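Local atomic coordinates of iron-regulated ABC transporter siderophore-binding protein SirA (Staphylococcus aureus subsp. aureus, PDB entry 3MWF), a protein that binds the iron(III) complex of the siderophore staphyloferrin B and probably delivers it to an ABC transporter for iron uptake. Residues Y180-L185 against S279-I284; D33-S37 against G276-S280. One frame throughout, in Å; residues are numbered along the deposited sequence.

Contact 1: Y180-L185 against S279-I284; sequences YAGEIL and SSLKLI
Leu283 enters the face of the helix bearing Tyr180, Ala181, Ile184 and Leu185 as a knob into a hole. Its two methyls divide the work: Leu283 CD1 lies 3.9 Å from Ala181 CB, while Leu283 CD2 is 4.2 Å from Ile184 CG2. Leu283 and Ile184 reach toward each other tip to tip, and Ile184 CD1 continues to Ser280 CB at 4.0 Å. Ile184 CD1 also lies 3.5 Å above one face of the Tyr180 ring, offset toward the rim. A chi1 of -173° swings the Tyr180 ring away from its backbone N and out to the start of helix 277-290, where Tyr180 OH lies 3.3 Å from Ser279 CB. Ser280 N is close to this hydroxyl at the ring edge, but the angle is too poor for a hydrogen bond; OH hydrogen-bonds instead to Gly276 O, which anchors the end of the ring. The short segments cross at -64° with axes 11.0 Å apart, a spacing bridged by Leu283, Ile184 and the length of Tyr180. Tyr140 of helix 130-155 touches Ile184, Ser280 and Ile284, Phe116 of helix 116-127 packs on Tyr180 and Ile184, and helix 268-273 brings Trp271 to Ala181 and Thr270 to Leu283.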
ATOM      1  N   TYR A 180       2.247   0.313  -3.601  1.00 11.38           N
ATOM      2  CA  TYR A 180       2.633   0.310  -2.194  1.00 11.38           C
ATOM      3  C   TYR A 180       4.055  -0.208  -1.982  1.00 11.35           C
ATOM      4  O   TYR A 180       4.888   0.517  -1.392  1.00 10.79           O
ATOM      5  CB  TYR A 180       1.670  -0.558  -1.367  1.00 11.44           C
ATOM      6  CG  TYR A 180       1.966  -0.417   0.101  1.00 11.91           C
ATOM      7  CD1 TYR A 180       1.626   0.769   0.786  1.00 10.46           C
ATOM      8  CD2 TYR A 180       2.605  -1.446   0.804  1.00 11.73           C
ATOM      9  CE1 TYR A 180       1.924   0.910   2.129  1.00 10.72           C
ATOM     10  CE2 TYR A 180       2.907  -1.291   2.172  1.00 13.28           C
ATOM     11  CZ  TYR A 180       2.563  -0.125   2.805  1.00 12.40           C
ATOM     12  OH  TYR A 180       2.816   0.042   4.142  1.00 13.84           O
ATOM     13  N   ALA A 181       4.312  -1.454  -2.399  1.00 10.19           N
ATOM     14  CA  ALA A 181       5.619  -2.066  -2.109  1.00 11.15           C
ATOM     15  C   ALA A 181       6.686  -1.499  -3.028  1.00 11.70           C
ATOM     16  O   ALA A 181       7.798  -1.269  -2.593  1.00 12.10           O
ATOM     17  CB  ALA A 181       5.573  -3.595  -2.233  1.00 11.81           C
ATOM     18  N   GLY A 182       6.337  -1.237  -4.286  1.00 11.33           N
ATOM     19  CA  GLY A 182       7.330  -0.670  -5.223  1.00 11.38           C
ATOM     20  C   GLY A 182       7.909   0.676  -4.794  1.00 11.98           C
ATOM     21  O   GLY A 182       9.126   0.931  -4.950  1.00 12.15           O
ATOM     22  N   GLU A 183       7.064   1.552  -4.255  1.00 11.05           N
ATOM     23  CA  GLU A 183       7.578   2.816  -3.729  1.00 12.71           C
ATOM     24  C   GLU A 183       8.456   2.651  -2.487  1.00 12.35           C
ATOM     25  O   GLU A 183       9.456   3.363  -2.352  1.00 12.13           O
ATOM     26  CB  GLU A 183       6.466   3.822  -3.449  1.00 12.91           C
ATOM     27  CG  GLU A 183       5.748   4.280  -4.744  1.00 11.36           C
ATOM     28  CD  GLU A 183       4.993   5.587  -4.564  1.00 15.25           C
ATOM     29  OE1 GLU A 183       4.997   6.200  -3.486  1.00 15.56           O
ATOM     30  OE2 GLU A 183       4.397   6.050  -5.542  1.00 18.52           O
ATOM     31  N   ILE A 184       8.080   1.739  -1.582  1.00 12.27           N
ATOM     32  CA  ILE A 184       8.903   1.467  -0.404  1.00 12.07           C
ATOM     33  C   ILE A 184      10.261   0.892  -0.803  1.00 11.94           C
ATOM     34  O   ILE A 184      11.293   1.357  -0.313  1.00 13.06           O
ATOM     35  CB  ILE A 184       8.163   0.567   0.588  1.00 12.08           C
ATOM     36  CG1 ILE A 184       7.019   1.384   1.208  1.00 13.31           C
ATOM     37  CG2 ILE A 184       9.122   0.098   1.724  1.00 12.97           C
ATOM     38  CD1 ILE A 184       5.951   0.499   1.892  1.00 13.56           C
ATOM     39  N   LEU A 185      10.270  -0.075  -1.718  1.00 11.95           N
ATOM     40  CA  LEU A 185      11.556  -0.603  -2.183  1.00 12.29           C
ATOM     41  C   LEU A 185      12.402   0.519  -2.785  1.00 12.86           C
ATOM     42  O   LEU A 185      13.633   0.522  -2.609  1.00 12.67           O
ATOM     43  CB  LEU A 185      11.406  -1.757  -3.179  1.00 11.62           C
ATOM     44  CG  LEU A 185      10.721  -3.016  -2.663  1.00 12.64           C
ATOM     45  CD1 LEU A 185      10.779  -4.086  -3.731  1.00 12.76           C
ATOM     46  CD2 LEU A 185      11.330  -3.485  -1.329  1.00 16.47           C
ATOM     47  N   SER A 279       2.233  -1.110   8.160  0.50 14.95           N
ATOM     48  CA  SER A 279       2.792  -2.134   7.277  0.50 14.82           C
ATOM     49  C   SER A 279       4.129  -1.748   6.692  0.50 14.98           C
ATOM     50  O   SER A 279       4.903  -2.622   6.315  0.50 15.01           O
ATOM     51  CB  SER A 279       1.871  -2.437   6.095  0.50 15.16           C
ATOM     52  OG  SER A 279       0.706  -3.085   6.522  0.50 12.79           O
ATOM     53  N   SER A 280       4.375  -0.448   6.563  1.00 15.42           N
ATOM     54  CA  SER A 280       5.660   0.011   5.967  1.00 16.28           C
ATOM     55  C   SER A 280       6.824  -0.486   6.828  1.00 16.23           C
ATOM     56  O   SER A 280       7.794  -1.071   6.309  1.00 15.74           O
ATOM     57  CB  SER A 280       5.708   1.543   5.739  1.00 17.03           C
ATOM     58  OG  SER A 280       5.876   2.301   6.931  1.00 18.42           O
ATOM     59  N   LEU A 281       6.680  -0.319   8.146  1.00 16.55           N
ATOM     60  CA  LEU A 281       7.706  -0.772   9.079  1.00 16.27           C
ATOM     61  C   LEU A 281       7.808  -2.293   9.055  1.00 16.86           C
ATOM     62  O   LEU A 281       8.915  -2.863   9.049  1.00 16.23           O
ATOM     63  CB  LEU A 281       7.382  -0.252  10.494  1.00 16.26           C
ATOM     64  CG  LEU A 281       7.182   1.268  10.590  1.00 17.17           C
ATOM     65  CD1 LEU A 281       6.867   1.654  12.045  1.00 18.43           C
ATOM     66  CD2 LEU A 281       8.417   2.047  10.104  1.00 19.59           C
ATOM     67  N   LYS A 282       6.657  -2.966   9.015  1.00 16.37           N
ATOM     68  CA  LYS A 282       6.638  -4.412   8.884  1.00 16.66           C
ATOM     69  C   LYS A 282       7.268  -4.957   7.595  1.00 16.10           C
ATOM     70  O   LYS A 282       7.922  -5.989   7.610  1.00 16.42           O
ATOM     71  CB  LYS A 282       5.217  -4.931   9.053  1.00 17.67           C
ATOM     72  CG  LYS A 282       5.114  -6.419   9.167  1.00 22.11           C
ATOM     73  CD  LYS A 282       5.367  -6.831  10.612  1.00 28.56           C
ATOM     74  CE  LYS A 282       4.900  -8.246  10.841  1.00 33.04           C
ATOM     75  NZ  LYS A 282       5.889  -9.193  10.255  1.00 35.11           N
ATOM     76  N   LEU A 283       7.032  -4.281   6.477  1.00 15.46           N
ATOM     77  CA  LEU A 283       7.622  -4.694   5.206  1.00 14.71           C
ATOM     78  C   LEU A 283       9.160  -4.647   5.291  1.00 15.28           C
ATOM     79  O   LEU A 283       9.839  -5.618   4.923  1.00 15.60           O
ATOM     80  CB  LEU A 283       7.057  -3.839   4.052  1.00 14.54           C
ATOM     81  CG  LEU A 283       7.337  -4.302   2.616  1.00 15.13           C
ATOM     82  CD1 LEU A 283       6.373  -3.624   1.631  1.00 16.63           C
ATOM     83  CD2 LEU A 283       8.791  -4.015   2.203  1.00 18.50           C
ATOM     84  N   ILE A 284       9.687  -3.575   5.859  1.00 15.30           N
ATOM     85  CA  ILE A 284      11.149  -3.433   6.042  1.00 16.08           C
ATOM     86  C   ILE A 284      11.695  -4.573   6.930  1.00 16.78           C
ATOM     87  O   ILE A 284      12.723  -5.197   6.619  1.00 16.36           O
ATOM     88  CB  ILE A 284      11.524  -2.033   6.598  1.00 15.55           C
ATOM     89  CG1 ILE A 284      11.129  -0.919   5.589  1.00 16.51           C
ATOM     90  CG2 ILE A 284      13.041  -1.964   6.820  1.00 17.77           C
ATOM     91  CD1 ILE A 284      11.184   0.552   6.098  1.00 17.26           C
TER

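Contact 2: D33-S37 against G276-S280; sequences DVAVS and GYKSS
Asp33 presents its carboxylate to the first turn of helix 277-290, and OD1 accepts two backbone N-H groups there. The bond from Lys278 N is nearly straight, 2.9 Å to Asp33 OD1 at 170°, arriving on the syn side and 20° out of the carboxylate plane. Tyr277 N is as near, 2.8 Å from Asp33 OD1, but its angle of 120° makes that bond weak. Asp33 OD2 takes a hydrogen bond from Tyr57 OH and a weak one from a water at 2.6 Å; this water accepts from Ser279 N at 3.0 Å and weakly from Gly276 N. Asp33 thus meets the N-terminal N-H groups of the helix, where its negative charge would probably interact favourably with the helix dipole. In the two-lobed periplasmic-binding-protein fold this joins that helix to helix 29-37, which follows strand 24-26. The backbones come near here, Asp33 CA and Gly276 CA being 5.2 Å apart. Ser37 OG donates to Asp33 O from above the carbonyl plane, and that oxygen also accepts Ser37 N. Ser37 OG also lies 3.5 Å from Lys278 CG. Ser280 OG donates to Tyr277 O in the carbonyl plane, while Tyr277 OH is hydrogen-bonded to Leu136 O and Lys139 NZ.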
ATOM      1  N   ASP A  33      -5.448   2.709   8.699  1.00 12.78           N
ATOM      2  CA  ASP A  33      -4.193   2.427   9.364  1.00 13.14           C
ATOM      3  C   ASP A  33      -3.549   3.694   9.900  1.00 13.99           C
ATOM      4  O   ASP A  33      -3.078   3.737  11.041  1.00 14.83           O
ATOM      5  CB  ASP A  33      -3.255   1.694   8.393  1.00 12.93           C
ATOM      6  CG  ASP A  33      -1.900   1.334   9.032  1.00 14.48           C
ATOM      7  OD1 ASP A  33      -1.075   2.255   9.279  1.00 13.77           O
ATOM      8  OD2 ASP A  33      -1.667   0.110   9.264  1.00 17.06           O
ATOM      9  N   VAL A  34      -3.526   4.733   9.080  1.00 13.87           N
ATOM     10  CA  VAL A  34      -2.903   5.996   9.484  1.00 14.49           C
ATOM     11  C   VAL A  34      -3.681   6.634  10.648  1.00 14.64           C
ATOM     12  O   VAL A  34      -3.069   7.159  11.586  1.00 16.42           O
ATOM     13  CB  VAL A  34      -2.749   6.933   8.265  1.00 14.80           C
ATOM     14  CG1 VAL A  34      -2.424   8.395   8.688  1.00 15.12           C
ATOM     15  CG2 VAL A  34      -1.651   6.407   7.347  1.00 15.60           C
ATOM     16  N   ALA A  35      -5.014   6.552  10.605  1.00 15.51           N
ATOM     17  CA  ALA A  35      -5.825   7.128  11.697  1.00 16.16           C
ATOM     18  C   ALA A  35      -5.431   6.458  13.016  1.00 17.15           C
ATOM     19  O   ALA A  35      -5.143   7.125  14.027  1.00 18.21           O
ATOM     20  CB  ALA A  35      -7.303   6.910  11.416  1.00 16.48           C
ATOM     21  N   VAL A  36      -5.405   5.129  13.006  1.00 16.38           N
ATOM     22  CA  VAL A  36      -4.984   4.381  14.197  1.00 17.10           C
ATOM     23  C   VAL A  36      -3.564   4.764  14.653  1.00 18.05           C
ATOM     24  O   VAL A  36      -3.306   4.990  15.854  1.00 18.53           O
ATOM     25  CB  VAL A  36      -5.147   2.859  13.946  1.00 16.64           C
ATOM     26  CG1 VAL A  36      -4.431   2.012  15.019  1.00 19.24           C
ATOM     27  CG2 VAL A  36      -6.633   2.469  13.840  1.00 15.84           C
ATOM     28  N   SER A  37      -2.650   4.882  13.693  1.00 17.23           N
ATOM     29  CA  SER A  37      -1.258   5.247  13.961  1.00 18.20           C
ATOM     30  C   SER A  37      -1.117   6.634  14.604  1.00 19.13           C
ATOM     31  O   SER A  37      -0.174   6.890  15.392  1.00 18.72           O
ATOM     32  CB  SER A  37      -0.473   5.191  12.647  1.00 16.51           C
ATOM     33  OG  SER A  37      -0.369   3.845  12.188  1.00 17.80           O
ATOM     34  N   GLY A 276      -0.704   1.076   4.502  1.00 13.40           N
ATOM     35  CA  GLY A 276      -0.638   2.116   5.522  1.00 14.45           C
ATOM     36  C   GLY A 276       0.725   2.333   6.123  1.00 14.03           C
ATOM     37  O   GLY A 276       1.754   1.882   5.583  1.00 14.59           O
ATOM     38  N   TYR A 277       0.709   3.016   7.272  1.00 13.84           N
ATOM     39  CA  TYR A 277       1.922   3.329   7.997  1.00 14.55           C
ATOM     40  C   TYR A 277       2.497   2.108   8.691  1.00 14.98           C
ATOM     41  O   TYR A 277       3.683   1.791   8.529  1.00 14.57           O
ATOM     42  CB  TYR A 277       1.673   4.434   9.023  1.00 14.00           C
ATOM     43  CG  TYR A 277       2.942   4.716   9.779  1.00 15.63           C
ATOM     44  CD1 TYR A 277       3.940   5.484   9.210  1.00 13.58           C
ATOM     45  CD2 TYR A 277       3.180   4.112  11.027  1.00 15.11           C
ATOM     46  CE1 TYR A 277       5.159   5.708   9.877  1.00 17.52           C
ATOM     47  CE2 TYR A 277       4.387   4.330  11.694  1.00 17.24           C
ATOM     48  CZ  TYR A 277       5.355   5.116  11.116  1.00 18.49           C
ATOM     49  OH  TYR A 277       6.536   5.333  11.792  1.00 20.54           O
ATOM     50  N   LYS A 278       1.658   1.402   9.445  1.00 14.15           N
ATOM     51  CA  LYS A 278       2.157   0.246  10.209  1.00 14.81           C
ATOM     52  C   LYS A 278       2.814  -0.826   9.330  1.00 15.30           C
ATOM     53  O   LYS A 278       3.856  -1.383   9.703  1.00 14.53           O
ATOM     54  CB  LYS A 278       1.046  -0.362  11.073  1.00 14.89           C
ATOM     55  CG  LYS A 278       0.727   0.533  12.254  1.00 16.38           C
ATOM     56  CD  LYS A 278      -0.403  -0.035  13.059  1.00 18.87           C
ATOM     57  CE  LYS A 278      -0.601   0.807  14.333  1.00 20.87           C
ATOM     58  NZ  LYS A 278       0.438   0.528  15.398  1.00 22.98           N
ATOM     59  N   SER A 279       2.233  -1.110   8.160  0.50 14.95           N
ATOM     60  CA  SER A 279       2.792  -2.134   7.277  0.50 14.82           C
ATOM     61  C   SER A 279       4.129  -1.748   6.692  0.50 14.98           C
ATOM     62  O   SER A 279       4.903  -2.622   6.315  0.50 15.01           O
ATOM     63  CB  SER A 279       1.871  -2.437   6.095  0.50 15.16           C
ATOM     64  OG  SER A 279       0.706  -3.085   6.522  0.50 12.79           O
ATOM     65  N   SER A 280       4.375  -0.448   6.563  1.00 15.42           N
ATOM     66  CA  SER A 280       5.660   0.011   5.967  1.00 16.28           C
ATOM     67  C   SER A 280       6.824  -0.486   6.828  1.00 16.23           C
ATOM     68  O   SER A 280       7.794  -1.071   6.309  1.00 15.74           O
ATOM     69  CB  SER A 280       5.708   1.543   5.739  1.00 17.03           C
ATOM     70  OG  SER A 280       5.876   2.301   6.931  1.00 18.42           O
TER
HETATM   71  O   HOH W   1      -0.489  -0.672   7.051  1.00 22.33           O

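In the fold
From the N terminus, helix 29-37 follows strand 24-26 of the first sheet and supplies residues 33-37 of contact 2. The chain then completes that sheet, runs through the long helix 130-155 and enters the second sheet, where helix 179-187 follows strand 173-176 and supplies residues 180-185 of contact 1. Both find their second segment at or just before the start of helix 277-290. Contact 1 closes a loop of 93 residues and contact 2 one of 238; they begin far apart but end on the same stretch, sharing Ser279 and Ser280, and their centres lie about 11 Å apart. The start of helix 277-290 thereby ties together helices associated with the two sheets.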